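Local coordinates for protein alpha-L-rhamnosidase (Aspergillus terreus, PDB 6GSZ) that probably hydrolyses terminal non-reducing alpha-L-rhamnose residues from alpha-L-rhamnosides, as a calcium-binding, glycosylated fungal glycosidase, at residues M547-Y552 with T618-G623. Residues are numbered along the deposited sequence; the frame is centred on the assembly and turned at random.
Sequences MLEEQY and TSLSKG
Lys-622 runs over one face of the Tyr-552 ring, the two side chains sliding past each other in opposite directions, and ends on the carboxylate of Glu-549, so a single aliphatic chain serves two partners one helical turn apart. The CH-pi contact rests on Lys-622 CE, 3.8 Å from the centroid of the Tyr-552 ring and 21° off its normal; Lys-622 CD sits nearer the rim, 3.4 Å from Tyr-552 CE2. The lysine chain is extended as far as CE and bends at chi4 (-67°), which places NZ 2.9 Å from Glu-549 OE2 in a salt bridge that uses the syn lone pair of that oxygen. The other oxygen of Glu-549, OE1, lies 3.7 Å from Leu-620 CD2. A water completes this polar rim, within hydrogen-bonding distance of Glu-549 OE1 and the carbonyl Leu-620 O and accepting from Lys-622 NZ.

Alongside the ion pair, Leu-620 supplies the apolar part. Its CD2 meets Leu-548 CD2 at 3.9 Å, and its CD1 approaches Tyr-552 CD1 obliquely at 3.7 Å. Leu-548 CD2 also reaches Ser-619 CB at 4.0 Å.

The backbone that presents Leu-620 and Lys-622 is a Schellman motif: Ser-621, with positive phi, is its C-prime residue, and Ser-621 N bonds to Thr-618 O while Lys-622 N bonds to Ser-617 O. Ser-617 OG also hydrogen-bonds Tyr-552 OH, which ties down the far end of the ring. Lys-622 also occupies the N-cap position of helix 623-644.

Within the six-hairpin glycosidase domain, helix 545-562 thus packs against the turn joining helices 598-619 and 623-644; Tyr-552 also touches Ile-616 of the former and Tyr-629 of the latter, while Met-547 and Gln-551 pack on helices 488-503 and 530-542.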
ATOM      1  N   MET A 547       2.971 -12.225 -13.126  1.00 10.73           N
ATOM      2  CA  MET A 547       2.386 -10.943 -12.890  0.60 11.65           C
ATOM      3  C   MET A 547       2.868  -9.905 -13.929  1.00 10.62           C
ATOM      4  O   MET A 547       2.106  -9.050 -14.391  1.00 11.74           O
ATOM      5  CB  MET A 547       2.655 -10.533 -11.444  0.60 13.62           C
ATOM      6  CG  MET A 547       2.028  -9.264 -11.071  0.60 14.02           C
ATOM      7  SD  MET A 547       1.890  -9.049  -9.270  0.60 12.70           S
ATOM      8  CE  MET A 547       3.602  -9.134  -8.760  0.60 12.30           C
ATOM      9  N   LEU A 548       4.144 -10.008 -14.328  1.00 11.09           N
ATOM     10  CA  LEU A 548       4.638  -9.082 -15.374  1.00 10.88           C
ATOM     11  C   LEU A 548       3.867  -9.293 -16.682  1.00 10.50           C
ATOM     12  O   LEU A 548       3.433  -8.341 -17.336  1.00 11.87           O
ATOM     13  CB  LEU A 548       6.138  -9.277 -15.577  1.00 11.55           C
ATOM     14  CG  LEU A 548       6.787  -8.287 -16.539  1.00 11.75           C
ATOM     15  CD1 LEU A 548       6.684  -6.875 -16.038  1.00 13.19           C
ATOM     16  CD2 LEU A 548       8.257  -8.649 -16.765  1.00 12.52           C
ATOM     17  N   GLU A 549       3.634 -10.564 -17.041  1.00 11.50           N
ATOM     18  CA  GLU A 549       2.845 -10.862 -18.238  1.00 10.57           C
ATOM     19  C   GLU A 549       1.403 -10.327 -18.105  1.00 11.35           C
ATOM     20  O   GLU A 549       0.909  -9.752 -19.079  1.00 12.62           O
ATOM     21  CB  GLU A 549       2.810 -12.360 -18.515  1.00 11.90           C
ATOM     22  CG  GLU A 549       2.095 -12.738 -19.786  1.00 15.01           C
ATOM     23  CD  GLU A 549       2.827 -12.383 -21.060  1.00 19.06           C
ATOM     24  OE1 GLU A 549       4.049 -12.639 -21.120  1.00 23.79           O
ATOM     25  OE2 GLU A 549       2.160 -11.870 -21.999  1.00 27.01           O
ATOM     26  N   GLU A 550       0.752 -10.482 -16.938  1.00 11.11           N
ATOM     27  CA  GLU A 550      -0.639  -9.968 -16.841  1.00 11.44           C
ATOM     28  C   GLU A 550      -0.676  -8.444 -16.934  1.00 11.38           C
ATOM     29  O   GLU A 550      -1.701  -7.885 -17.382  1.00 12.53           O
ATOM     30  CB  GLU A 550      -1.316 -10.560 -15.614  1.00 14.69           C
ATOM     31  CG  GLU A 550      -1.114  -9.859 -14.317  1.00 16.75           C
ATOM     32  CD  GLU A 550      -1.490 -10.675 -13.084  1.00 18.71           C
ATOM     33  OE1 GLU A 550      -1.443 -11.944 -13.182  1.00 19.42           O
ATOM     34  OE2 GLU A 550      -1.765 -10.046 -12.029  1.00 14.46           O
ATOM     35  N   GLN A 551       0.404  -7.779 -16.523  1.00  9.39           N
ATOM     36  CA  GLN A 551       0.499  -6.316 -16.521  1.00 10.26           C
ATOM     37  C   GLN A 551       1.007  -5.753 -17.863  1.00 10.44           C
ATOM     38  O   GLN A 551       1.019  -4.531 -18.070  1.00 11.69           O
ATOM     39  CB  GLN A 551       1.325  -5.860 -15.323  1.00 10.24           C
ATOM     40  CG  GLN A 551       0.595  -6.140 -14.019  1.00  9.78           C
ATOM     41  CD  GLN A 551       1.455  -6.141 -12.780  1.00 11.27           C
ATOM     42  OE1 GLN A 551       2.615  -5.719 -12.805  1.00 12.12           O
ATOM     43  NE2 GLN A 551       0.891  -6.592 -11.664  1.00 11.23           N
ATOM     44  N   TYR A 552       1.454  -6.638 -18.757  1.00 11.32           N
ATOM     45  CA  TYR A 552       2.038  -6.211 -19.993  1.00 10.80           C
ATOM     46  C   TYR A 552       1.074  -5.465 -20.902  1.00  9.70           C
ATOM     47  O   TYR A 552       1.447  -4.403 -21.457  1.00 12.13           O
ATOM     48  CB  TYR A 552       2.644  -7.390 -20.757  1.00 11.67           C
ATOM     49  CG  TYR A 552       3.402  -6.979 -21.988  1.00 11.95           C
ATOM     50  CD1 TYR A 552       4.631  -6.356 -21.886  1.00 13.03           C
ATOM     51  CD2 TYR A 552       2.885  -7.171 -23.256  1.00 13.23           C
ATOM     52  CE1 TYR A 552       5.373  -6.024 -23.005  1.00 13.22           C
ATOM     53  CE2 TYR A 552       3.606  -6.819 -24.395  1.00 15.06           C
ATOM     54  CZ  TYR A 552       4.840  -6.217 -24.268  1.00 13.89           C
ATOM     55  OH  TYR A 552       5.578  -5.886 -25.379  1.00 13.99           O
ATOM     56  N   THR A 618      11.743  -7.629 -23.426  1.00 13.21           N
ATOM     57  CA  THR A 618      12.870  -8.555 -23.410  1.00 14.07           C
ATOM     58  C   THR A 618      12.722  -9.604 -22.299  1.00 14.10           C
ATOM     59  O   THR A 618      12.911 -10.796 -22.524  1.00 14.39           O
ATOM     60  CB  THR A 618      14.155  -7.751 -23.275  1.00 15.95           C
ATOM     61  OG1 THR A 618      14.275  -6.904 -24.412  1.00 16.78           O
ATOM     62  CG2 THR A 618      15.361  -8.651 -23.183  1.00 17.25           C
ATOM     63  N   SER A 619      12.320  -9.169 -21.107  1.00 13.68           N
ATOM     64  CA  SER A 619      12.133 -10.074 -19.963  1.00 13.07           C
ATOM     65  C   SER A 619      11.117 -11.167 -20.313  1.00 14.08           C
ATOM     66  O   SER A 619      11.227 -12.317 -19.834  1.00 17.67           O
ATOM     67  CB  SER A 619      11.718  -9.325 -18.706  1.00 16.22           C
ATOM     68  OG  SER A 619      12.733  -8.432 -18.265  1.00 18.00           O
ATOM     69  N   LEU A 620      10.086 -10.776 -21.080  1.00 13.55           N
ATOM     70  CA  LEU A 620       8.988 -11.680 -21.448  1.00 13.09           C
ATOM     71  C   LEU A 620       9.189 -12.395 -22.781  1.00 13.61           C
ATOM     72  O   LEU A 620       8.333 -13.103 -23.223  1.00 14.11           O
ATOM     73  CB  LEU A 620       7.689 -10.872 -21.520  1.00 13.47           C
ATOM     74  CG  LEU A 620       7.171 -10.323 -20.196  1.00 14.65           C
ATOM     75  CD1 LEU A 620       5.916  -9.486 -20.419  1.00 16.85           C
ATOM     76  CD2 LEU A 620       6.921 -11.411 -19.151  1.00 16.99           C
ATOM     77  N   SER A 621      10.385 -12.288 -23.366  1.00 13.83           N
ATOM     78  CA  SER A 621      10.697 -12.985 -24.638  0.50 15.34           C
ATOM     79  C   SER A 621       9.733 -12.577 -25.749  1.00 14.53           C
ATOM     80  O   SER A 621       9.351 -13.372 -26.601  1.00 16.77           O
ATOM     81  CB  SER A 621      10.715 -14.489 -24.484  0.50 14.30           C
ATOM     82  OG  SER A 621      12.012 -14.883 -24.226  0.50 12.94           O
ATOM     83  N   LYS A 622       9.392 -11.290 -25.787  1.00 14.54           N
ATOM     84  CA  LYS A 622       8.609 -10.719 -26.859  1.00 14.39           C
ATOM     85  C   LYS A 622       9.571  -9.923 -27.761  1.00 14.02           C
ATOM     86  O   LYS A 622       9.781  -8.725 -27.607  1.00 15.79           O
ATOM     87  CB  LYS A 622       7.496  -9.849 -26.280  1.00 15.20           C
ATOM     88  CG  LYS A 622       6.479 -10.596 -25.444  1.00 17.14           C
ATOM     89  CD  LYS A 622       5.403  -9.703 -24.927  1.00 18.14           C
ATOM     90  CE  LYS A 622       4.525 -10.311 -23.851  1.00 17.12           C
ATOM     91  NZ  LYS A 622       3.710 -11.406 -24.368  1.00 24.79           N
ATOM     92  N   GLY A 623      10.209 -10.633 -28.709  1.00 13.75           N
ATOM     93  CA  GLY A 623      11.309 -10.087 -29.482  1.00 13.95           C
ATOM     94  C   GLY A 623      10.901  -8.967 -30.421  1.00 12.93           C
ATOM     95  O   GLY A 623      11.614  -7.970 -30.543  1.00 13.62           O
TER
HETATM   96  O   HOH W   1       5.549 -13.659 -23.398  1.00 28.31           O